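Local coordinates for protein allantoicase (Saccharomyces cerevisiae, PDB 1O59) that hydrolyses allantoate to (S)-ureidoglycolate and urea, a step of allantoin degradation that lets yeast use purines as secondary nitrogen sources, at residues 232-237 against 348-353; 274-279 against 324-329; 287-292 against 337-342. All blocks are in the same frame, centred on the assembly; numbering follows the deposited sequence.

Contact 1. Residues 232-237 against 348-353; sequences NLLLPG and KRIRVW
Leu235 CB sits over the centre of the Arg349 guanidinium, 3.6 Å above its plane, while CG of the preceding Lys348 covers the opposite face nearer the rim; Arg351 NH2 lies at the edge, in plane. The Arg351 guanidinium has Arg349 CG over one face and the carbonyl carbons of Leu235 and Gly237 at its edge. Both arginines come from strand 346-354 of a beta sandwich, the jelly-roll-like fold of the second allantoicase repeat, and both reach the loop that follows strand 227-228. Lys348 and Arg349 form a classic beta bulge, both facing Asp277 of the adjacent strand. Arg351 grips one acceptor end-on: NH1 lies 2.9 Å and NH2 3.2 Å from Leu235 O, which stays within 5° of the guanidinium plane. Arg349 is bent about CB-CG (chi2 -74°), with CD 3.4 Å from Leu235 O; NE donates to Gly237 O at 2.9 Å and NH2 makes a weak bond to Pro236 O. Its NH1 bonds Lys348 O and also Asp244 O, so backbone carbonyls surround this buried cation and probably stabilise it. On the apolar side, Leu233 CB and Leu234 CD2 pack against Ile350 CG2, and all three side chains also touch Ile262 of strand 258-263. Beside them a single backbone bond joins loop to strand: Ile350 N donates to Leu233 O over 2.9 Å, in the carbonyl plane and on a lone pair.

Contact 2. Residues 274-279 against 324-329; sequences IIVDTA and HVYEIR
The His324 imidazole meets Val276 O with its edge: ND1 donates over 2.9 Å, and the acceptor lies only 1° out of the ring plane. Backbone N of the same histidine reaches Val276 O at 2.7 Å from the other face of the carbonyl plane, so one oxygen is held by two N-H groups. CG stands beside the histidine's own backbone N (chi1 -54°), 3.6 Å from Val276 O. Thr278 crosses this side chain at about a right angle, its OG1 3.5 Å from His324 CE1; that hydroxyl has its polar partners in Gly319 and Lys322, and His324 NE2 also bonds Gly319 N, which fixes the far side of the imidazole. Tyr326, two residues along on the same sheet face, is set obliquely to Val276, whose CG2 touches the ring edge at CE2 (4.0 Å). One face of the phenol ring carries the carbonyl carbon of His324, offset toward the rim. These contacts lie across an antiparallel strand pair of a beta sandwich, 270-277 with 323-331, whose segment axes make an angle of 165°. Ile274-Tyr326 and Val276-His324 are hydrogen-bonded pairs; Ile275-Val325 between them is non-hydrogen-bonded and sends its side chains to the other face, where CG1 of Ile275 lies 4.3 Å from CG2 of Val325. On the side of Ile274 and Tyr326, Ile328 passes obliquely by Ile274 with CG1 against CG1 at 4.0 Å, and strand 309-317 packs there through Leu312 on Ile274 and Val313 on Tyr326 and Ile328.

Contact 3. Residues 287-292 against 337-342; sequences QFITVE and VKLTII
Phe288 to Glu292 run antiparallel to Lys338 to Ile342, with segment axes 4.6 Å apart at closest approach and at 168°, and the backbone bonds pair Phe288 with Ile342, Thr290 with Thr340 and Glu292 with Lys338. At the start of the first strand Gln287 and Phe288 both face Ile342, a classic beta bulge in which Ile342 O accepts from both backbone nitrogens, at 2.9 Å from Gln287 N and 3.2 Å from Phe288 N. The face of Thr290 and Thr340 also carries Glu292 and Lys338 and, at its bulge end, Phe288 and Ile342, where Ile342 CD1 packs on Phe288 CB. Glu292, bent about CB-CG (chi2 122°), crosses Lys338 obliquely; its OE1 lies 3.2 Å from Lys338 CE, while the salt bridge to NZ is long at 3.8 Å; that ammonium also makes a cation-pi contact with Trp309. Thr290 and Thr340 lie side by side and point the same way, with Thr290 OG1 3.2 Å from Thr340 CB. The other face is aliphatic: Ile289 CG2 meets Ile341 CG2 at 4.1 Å, and Leu339 CD1 touches both Ile289 CB and Val291 CG2, at 4.2 Å each. That buried face is turned toward the other sheet of the beta sandwich, while the mixed face is partly exposed. Strands 288-294 and 336-342 are inner members of a five-stranded antiparallel sheet, flanked by 309-317 beyond the first and 258-263 beyond the second, and Trp246 of strand 246-247 touches Leu339 and Ile341 on the aliphatic face.

How the contacts relate
Contacts 1 and 2 share one sheet, where strands 346-354 and 270-277 are neighbours, joined by probable backbone bonds from Ile275 N to Arg351 O and from Asp277 N to Arg349 O. Contact 3 belongs to the facing sheet of the same repeat. The sheets meet through apolar side chains: Ile274 CD1 lies 4.0 Å from Val291 CG1, and Ile350 CD1 4.1 Å from Leu339 CB. Contacts 1 and 2 are mostly buried, contact 3 only partly. Their chemistry differs accordingly: arginines on loop carbonyls in contact 1, ladder bonds plus a histidine on a shared carbonyl in contact 2, and an outward threonine and charged row in contact 3.

Contact 1. Residues 232-237 against 348-353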
loop_
_atom_site.group_PDB
_atom_site.type_symbol
_atom_site.label_atom_id
_atom_site.label_comp_id
_atom_site.label_asym_id
_atom_site.label_seq_id
_atom_site.Cartn_x
_atom_site.Cartn_y
_atom_site.Cartn_z
ATOM N N ASN A 232 -2.582 3.276 5.886
ATOM C CA ASN A 232 -2.397 4.692 5.747
ATOM C C ASN A 232 -1.591 5.279 6.894
ATOM O O ASN A 232 -1.091 6.393 6.777
ATOM C CB ASN A 232 -3.745 5.419 5.642
ATOM C CG ASN A 232 -4.457 5.162 4.316
ATOM O OD1 ASN A 232 -3.821 4.710 3.346
ATOM N ND2 ASN A 232 -5.778 5.451 4.260
ATOM N N LEU A 233 -1.474 4.556 8.002
ATOM C CA LEU A 233 -0.749 5.060 9.185
ATOM C C LEU A 233 0.751 5.285 8.964
ATOM O O LEU A 233 1.385 6.003 9.716
ATOM C CB LEU A 233 -0.887 4.076 10.334
ATOM C CG LEU A 233 -2.278 4.008 10.985
ATOM C CD1 LEU A 233 -2.303 2.820 11.934
ATOM C CD2 LEU A 233 -2.653 5.323 11.718
ATOM N N LEU A 234 1.297 4.617 7.942
ATOM C CA LEU A 234 2.711 4.496 7.746
ATOM C C LEU A 234 3.158 5.279 6.514
ATOM O O LEU A 234 4.304 5.160 6.063
ATOM C CB LEU A 234 3.041 3.002 7.597
ATOM C CG LEU A 234 2.304 2.039 8.535
ATOM C CD1 LEU A 234 2.615 0.603 8.225
ATOM C CD2 LEU A 234 2.629 2.296 10.017
ATOM N N LEU A 235 2.271 6.098 5.968
ATOM C CA LEU A 235 2.553 6.754 4.696
ATOM C C LEU A 235 3.410 8.017 4.841
ATOM O O LEU A 235 3.488 8.608 5.893
ATOM C CB LEU A 235 1.238 7.122 3.991
ATOM C CG LEU A 235 0.366 5.939 3.565
ATOM C CD1 LEU A 235 -0.894 6.487 2.925
ATOM C CD2 LEU A 235 1.111 5.023 2.599
ATOM N N PRO A 236 3.990 8.469 3.753
ATOM C CA PRO A 236 4.667 9.750 3.777
ATOM C C PRO A 236 3.658 10.886 3.970
ATOM O O PRO A 236 2.475 10.752 3.575
ATOM C CB PRO A 236 5.341 9.866 2.386
ATOM C CG PRO A 236 5.129 8.555 1.680
ATOM C CD PRO A 236 4.000 7.846 2.418
ATOM N N GLY A 237 4.141 11.991 4.552
ATOM C CA GLY A 237 3.361 13.191 4.693
ATOM C C GLY A 237 2.306 13.109 5.759
ATOM O O GLY A 237 2.115 12.091 6.425
ATOM N N LYS A 348 -4.216 9.881 11.569
ATOM C CA LYS A 348 -3.536 9.945 10.260
ATOM C C LYS A 348 -2.251 9.083 10.178
ATOM O O LYS A 348 -2.055 8.357 9.227
ATOM C CB LYS A 348 -3.208 11.396 9.903
ATOM C CG LYS A 348 -2.902 11.662 8.431
ATOM C CD LYS A 348 -4.093 11.313 7.521
ATOM C CE LYS A 348 -5.064 12.435 7.411
ATOM N NZ LYS A 348 -4.505 13.462 6.459
ATOM N N ARG A 349 -1.366 9.215 11.161
ATOM C CA ARG A 349 -0.082 8.548 11.106
ATOM C C ARG A 349 0.396 8.128 12.461
ATOM O O ARG A 349 -0.008 8.698 13.498
ATOM C CB ARG A 349 0.976 9.463 10.509
ATOM C CG ARG A 349 0.677 9.973 9.098
ATOM C CD ARG A 349 0.829 8.957 7.984
ATOM N NE ARG A 349 0.618 9.624 6.710
ATOM C CZ ARG A 349 -0.505 9.648 6.037
ATOM N NH1 ARG A 349 -1.580 9.029 6.460
ATOM N NH2 ARG A 349 -0.572 10.348 4.934
ATOM N N ILE A 350 1.250 7.100 12.441
ATOM C CA ILE A 350 2.124 6.797 13.575
ATOM C C ILE A 350 3.592 6.645 13.142
ATOM O O ILE A 350 3.929 6.060 12.099
ATOM C CB ILE A 350 1.616 5.582 14.418
ATOM C CG1 ILE A 350 2.480 5.449 15.691
ATOM C CG2 ILE A 350 1.627 4.267 13.621
ATOM C CD1 ILE A 350 1.926 4.472 16.696
ATOM N N ARG A 351 4.452 7.253 13.945
ATOM C CA ARG A 351 5.869 7.319 13.656
ATOM C C ARG A 351 6.527 6.779 14.868
ATOM O O ARG A 351 6.154 7.159 15.966
ATOM C CB ARG A 351 6.369 8.757 13.429
ATOM C CG ARG A 351 5.503 9.604 12.552
ATOM C CD ARG A 351 5.266 9.001 11.208
ATOM N NE ARG A 351 4.800 9.968 10.248
ATOM C CZ ARG A 351 4.475 9.690 8.997
ATOM N NH1 ARG A 351 4.554 8.440 8.543
ATOM N NH2 ARG A 351 4.072 10.679 8.196
ATOM N N VAL A 352 7.496 5.902 14.663
ATOM C CA VAL A 352 8.266 5.305 15.738
ATOM C C VAL A 352 9.728 5.516 15.409
ATOM O O VAL A 352 10.350 4.723 14.684
ATOM C CB VAL A 352 7.953 3.803 15.883
ATOM C CG1 VAL A 352 8.705 3.213 17.033
ATOM C CG2 VAL A 352 6.439 3.595 16.066
ATOM N N TRP A 353 10.268 6.607 15.933
ATOM C CA TRP A 353 11.664 6.943 15.707
ATOM C C TRP A 353 12.618 6.252 16.692
ATOM O O TRP A 353 12.439 6.303 17.898
ATOM C CB TRP A 353 11.854 8.437 15.779
ATOM C CG TRP A 353 11.300 9.172 14.602
ATOM C CD1 TRP A 353 10.087 9.751 14.505
ATOM C CD2 TRP A 353 11.981 9.454 13.372
ATOM N NE1 TRP A 353 9.946 10.360 13.282
ATOM C CE2 TRP A 353 11.110 10.208 12.575
ATOM C CE3 TRP A 353 13.239 9.146 12.870
ATOM C CZ2 TRP A 353 11.448 10.637 11.305
ATOM C CZ3 TRP A 353 13.573 9.570 11.605
ATOM C CH2 TRP A 353 12.685 10.315 10.842
#

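Contact 2. Residues 274-279 against 324-329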
loop_
_atom_site.group_PDB
_atom_site.type_symbol
_atom_site.label_atom_id
_atom_site.label_comp_id
_atom_site.label_asym_id
_atom_site.label_seq_id
_atom_site.Cartn_x
_atom_site.Cartn_y
_atom_site.Cartn_z
ATOM N N ILE A 274 7.883 8.467 19.873
ATOM C CA ILE A 274 6.696 8.031 19.151
ATOM C C ILE A 274 5.773 9.228 18.879
ATOM O O ILE A 274 5.549 10.073 19.727
ATOM C CB ILE A 274 5.988 6.895 19.884
ATOM C CG1 ILE A 274 6.933 5.683 19.956
ATOM C CG2 ILE A 274 4.703 6.538 19.159
ATOM C CD1 ILE A 274 6.346 4.405 20.583
ATOM N N ILE A 275 5.285 9.292 17.649
ATOM C CA ILE A 275 4.403 10.368 17.201
ATOM C C ILE A 275 3.068 9.797 16.716
ATOM O O ILE A 275 3.031 8.948 15.845
ATOM C CB ILE A 275 5.062 11.193 16.073
ATOM C CG1 ILE A 275 6.465 11.655 16.482
ATOM C CG2 ILE A 275 4.171 12.382 15.722
ATOM C CD1 ILE A 275 7.166 12.450 15.380
ATOM N N VAL A 276 1.984 10.277 17.304
ATOM C CA VAL A 276 0.641 9.931 16.872
ATOM C C VAL A 276 -0.020 11.210 16.347
ATOM O O VAL A 276 -0.173 12.208 17.071
ATOM C CB VAL A 276 -0.134 9.302 18.020
ATOM C CG1 VAL A 276 -1.524 8.934 17.610
ATOM C CG2 VAL A 276 0.568 8.080 18.486
ATOM N N ASP A 277 -0.382 11.159 15.066
ATOM C CA ASP A 277 -0.852 12.313 14.321
ATOM C C ASP A 277 -2.316 12.181 13.946
ATOM O O ASP A 277 -2.703 11.257 13.219
ATOM C CB ASP A 277 -0.017 12.432 13.056
ATOM C CG ASP A 277 -0.211 13.739 12.333
ATOM O OD1 ASP A 277 -1.038 14.620 12.728
ATOM O OD2 ASP A 277 0.505 13.977 11.352
ATOM N N THR A 278 -3.127 13.105 14.450
ATOM C CA THR A 278 -4.568 13.154 14.150
ATOM C C THR A 278 -4.928 14.225 13.115
ATOM O O THR A 278 -6.046 14.698 13.085
ATOM C CB THR A 278 -5.340 13.418 15.443
ATOM O OG1 THR A 278 -4.814 14.580 16.100
ATOM C CG2 THR A 278 -5.132 12.262 16.446
ATOM N N ALA A 279 -3.960 14.610 12.286
ATOM C CA ALA A 279 -4.172 15.548 11.175
ATOM C C ALA A 279 -5.517 15.302 10.495
ATOM O O ALA A 279 -5.847 14.164 10.152
ATOM C CB ALA A 279 -3.025 15.461 10.143
ATOM N N HIS A 324 1.051 14.405 18.165
ATOM C CA HIS A 324 1.359 14.147 19.580
ATOM C C HIS A 324 2.685 13.408 19.659
ATOM O O HIS A 324 2.835 12.362 19.062
ATOM C CB HIS A 324 0.269 13.293 20.227
ATOM C CG HIS A 324 -1.111 13.851 20.081
ATOM N ND1 HIS A 324 -1.865 13.678 18.941
ATOM C CD2 HIS A 324 -1.882 14.553 20.943
ATOM C CE1 HIS A 324 -3.040 14.255 19.111
ATOM N NE2 HIS A 324 -3.075 14.799 20.315
ATOM N N VAL A 325 3.625 13.963 20.401
ATOM C CA VAL A 325 4.994 13.470 20.452
ATOM C C VAL A 325 5.305 12.914 21.850
ATOM O O VAL A 325 5.350 13.655 22.831
ATOM C CB VAL A 325 6.018 14.617 20.126
ATOM C CG1 VAL A 325 7.475 14.115 20.269
ATOM C CG2 VAL A 325 5.742 15.206 18.737
ATOM N N TYR A 326 5.534 11.604 21.913
ATOM C CA TYR A 326 5.878 10.920 23.151
ATOM C C TYR A 326 7.361 10.590 23.126
ATOM O O TYR A 326 7.818 9.797 22.315
ATOM C CB TYR A 326 5.013 9.670 23.316
ATOM C CG TYR A 326 3.557 10.008 23.172
ATOM C CD1 TYR A 326 2.890 10.744 24.142
ATOM C CD2 TYR A 326 2.870 9.679 22.024
ATOM C CE1 TYR A 326 1.551 11.082 23.987
ATOM C CE2 TYR A 326 1.538 10.017 21.843
ATOM C CZ TYR A 326 0.871 10.703 22.818
ATOM O OH TYR A 326 -0.464 10.996 22.611
ATOM N N GLU A 327 8.118 11.228 24.000
ATOM C CA GLU A 327 9.534 10.907 24.114
ATOM C C GLU A 327 9.687 9.717 25.039
ATOM O O GLU A 327 9.206 9.723 26.152
ATOM C CB GLU A 327 10.363 12.130 24.501
ATOM C CG GLU A 327 10.781 12.893 23.227
ATOM C CD GLU A 327 10.875 14.411 23.378
ATOM O OE1 GLU A 327 11.225 14.881 24.496
ATOM O OE2 GLU A 327 10.627 15.134 22.362
ATOM N N ILE A 328 10.268 8.660 24.494
ATOM C CA ILE A 328 10.327 7.352 25.120
ATOM C C ILE A 328 11.750 7.148 25.617
ATOM O O ILE A 328 11.950 6.824 26.766
ATOM C CB ILE A 328 9.917 6.221 24.090
ATOM C CG1 ILE A 328 8.497 6.419 23.608
ATOM C CG2 ILE A 328 9.968 4.856 24.720
ATOM C CD1 ILE A 328 7.505 6.644 24.766
ATOM N N ARG A 329 12.710 7.336 24.713
ATOM C CA ARG A 329 14.125 7.205 24.983
ATOM C C ARG A 329 14.432 5.948 25.770
ATOM O O ARG A 329 15.043 5.995 26.820
ATOM C CB ARG A 329 14.624 8.444 25.695
ATOM C CG ARG A 329 14.410 9.699 24.894
ATOM C CD ARG A 329 15.415 10.791 25.206
ATOM N NE ARG A 329 15.204 11.952 24.341
ATOM C CZ ARG A 329 14.479 13.038 24.659
ATOM N NH1 ARG A 329 13.905 13.164 25.862
ATOM N NH2 ARG A 329 14.357 14.030 23.767
#

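Contact 3. Residues 287-292 against 337-342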
loop_
_atom_site.group_PDB
_atom_site.type_symbol
_atom_site.label_atom_id
_atom_site.label_comp_id
_atom_site.label_asym_id
_atom_site.label_seq_id
_atom_site.Cartn_x
_atom_site.Cartn_y
_atom_site.Cartn_z
ATOM N N GLN A 287 -10.354 9.872 21.904
ATOM C CA GLN A 287 -10.334 10.575 23.159
ATOM C C GLN A 287 -9.012 10.323 23.870
ATOM O O GLN A 287 -8.478 11.229 24.505
ATOM C CB GLN A 287 -11.508 10.131 24.017
ATOM C CG GLN A 287 -11.586 10.825 25.312
ATOM C CD GLN A 287 -12.781 10.431 26.064
ATOM O OE1 GLN A 287 -13.338 9.357 25.836
ATOM N NE2 GLN A 287 -13.218 11.301 26.950
ATOM N N PHE A 288 -8.502 9.090 23.758
ATOM C CA PHE A 288 -7.197 8.716 24.300
ATOM C C PHE A 288 -6.533 7.761 23.371
ATOM O O PHE A 288 -7.181 7.210 22.487
ATOM C CB PHE A 288 -7.317 7.960 25.620
ATOM C CG PHE A 288 -8.000 8.711 26.716
ATOM C CD1 PHE A 288 -7.315 9.680 27.446
ATOM C CD2 PHE A 288 -9.309 8.409 27.065
ATOM C CE1 PHE A 288 -7.925 10.349 28.487
ATOM C CE2 PHE A 288 -9.936 9.085 28.103
ATOM C CZ PHE A 288 -9.234 10.056 28.806
ATOM N N ILE A 289 -5.236 7.535 23.602
ATOM C CA ILE A 289 -4.474 6.477 22.912
ATOM C C ILE A 289 -3.482 5.797 23.860
ATOM O O ILE A 289 -3.106 6.338 24.882
ATOM C CB ILE A 289 -3.713 7.004 21.617
ATOM C CG1 ILE A 289 -2.582 7.966 21.979
ATOM C CG2 ILE A 289 -4.659 7.651 20.602
ATOM C CD1 ILE A 289 -1.255 7.312 22.207
ATOM N N THR A 290 -3.079 4.592 23.487
ATOM C CA THR A 290 -1.904 3.950 24.061
ATOM C C THR A 290 -1.086 3.349 22.923
ATOM O O THR A 290 -1.595 3.144 21.845
ATOM C CB THR A 290 -2.268 2.820 25.104
ATOM O OG1 THR A 290 -2.985 1.756 24.461
ATOM C CG2 THR A 290 -3.192 3.301 26.214
ATOM N N VAL A 291 0.178 3.068 23.182
ATOM C CA VAL A 291 1.000 2.360 22.241
ATOM C C VAL A 291 1.748 1.284 23.021
ATOM O O VAL A 291 2.382 1.591 24.021
ATOM C CB VAL A 291 2.012 3.284 21.550
ATOM C CG1 VAL A 291 2.806 2.506 20.501
ATOM C CG2 VAL A 291 1.309 4.504 20.932
ATOM N N GLU A 292 1.633 0.028 22.588
ATOM C CA GLU A 292 2.426 -1.066 23.139
ATOM C C GLU A 292 3.367 -1.566 22.094
ATOM O O GLU A 292 3.120 -1.391 20.896
ATOM C CB GLU A 292 1.547 -2.230 23.548
ATOM C CG GLU A 292 0.540 -1.863 24.625
ATOM C CD GLU A 292 -0.870 -2.137 24.163
ATOM O OE1 GLU A 292 -1.349 -3.240 24.577
ATOM O OE2 GLU A 292 -1.438 -1.280 23.360
ATOM N N VAL A 337 4.483 -2.930 17.053
ATOM C CA VAL A 337 3.800 -2.008 17.949
ATOM C C VAL A 337 2.283 -2.129 17.770
ATOM O O VAL A 337 1.791 -2.495 16.717
ATOM C CB VAL A 337 4.267 -0.530 17.769
ATOM C CG1 VAL A 337 5.755 -0.403 18.034
ATOM C CG2 VAL A 337 3.924 0.027 16.383
ATOM N N LYS A 338 1.546 -1.845 18.833
ATOM C CA LYS A 338 0.081 -1.856 18.788
ATOM C C LYS A 338 -0.352 -0.472 19.187
ATOM O O LYS A 338 0.033 0.015 20.227
ATOM C CB LYS A 338 -0.496 -2.939 19.740
ATOM C CG LYS A 338 -2.028 -2.997 19.836
ATOM C CD LYS A 338 -2.588 -4.375 20.411
ATOM C CE LYS A 338 -2.322 -4.612 21.882
ATOM N NZ LYS A 338 -2.312 -6.069 22.228
ATOM N N LEU A 339 -1.133 0.169 18.332
ATOM C CA LEU A 339 -1.695 1.478 18.622
ATOM C C LEU A 339 -3.138 1.216 18.978
ATOM O O LEU A 339 -3.819 0.509 18.268
ATOM C CB LEU A 339 -1.587 2.408 17.399
ATOM C CG LEU A 339 -2.499 3.653 17.406
ATOM C CD1 LEU A 339 -2.127 4.645 18.540
ATOM C CD2 LEU A 339 -2.468 4.352 16.018
ATOM N N THR A 340 -3.579 1.763 20.097
ATOM C CA THR A 340 -4.910 1.533 20.606
ATOM C C THR A 340 -5.516 2.907 20.693
ATOM O O THR A 340 -4.875 3.838 21.219
ATOM C CB THR A 340 -4.872 0.860 21.994
ATOM O OG1 THR A 340 -4.254 -0.453 21.932
ATOM C CG2 THR A 340 -6.284 0.581 22.519
ATOM N N ILE A 341 -6.705 3.054 20.108
ATOM C CA ILE A 341 -7.448 4.322 20.139
ATOM C C ILE A 341 -8.722 4.080 20.937
ATOM O O ILE A 341 -9.312 2.982 20.867
ATOM C CB ILE A 341 -7.731 4.886 18.717
ATOM C CG1 ILE A 341 -8.652 3.983 17.876
ATOM C CG2 ILE A 341 -6.419 5.120 17.962
ATOM C CD1 ILE A 341 -8.902 4.519 16.469
ATOM N N ILE A 342 -9.101 5.069 21.740
ATOM C CA ILE A 342 -10.111 4.860 22.751
ATOM C C ILE A 342 -11.126 5.974 22.665
ATOM O O ILE A 342 -10.746 7.134 22.676
ATOM C CB ILE A 342 -9.475 4.832 24.141
ATOM C CG1 ILE A 342 -8.560 3.635 24.275
ATOM C CG2 ILE A 342 -10.518 4.732 25.210
ATOM C CD1 ILE A 342 -7.387 3.908 25.164
#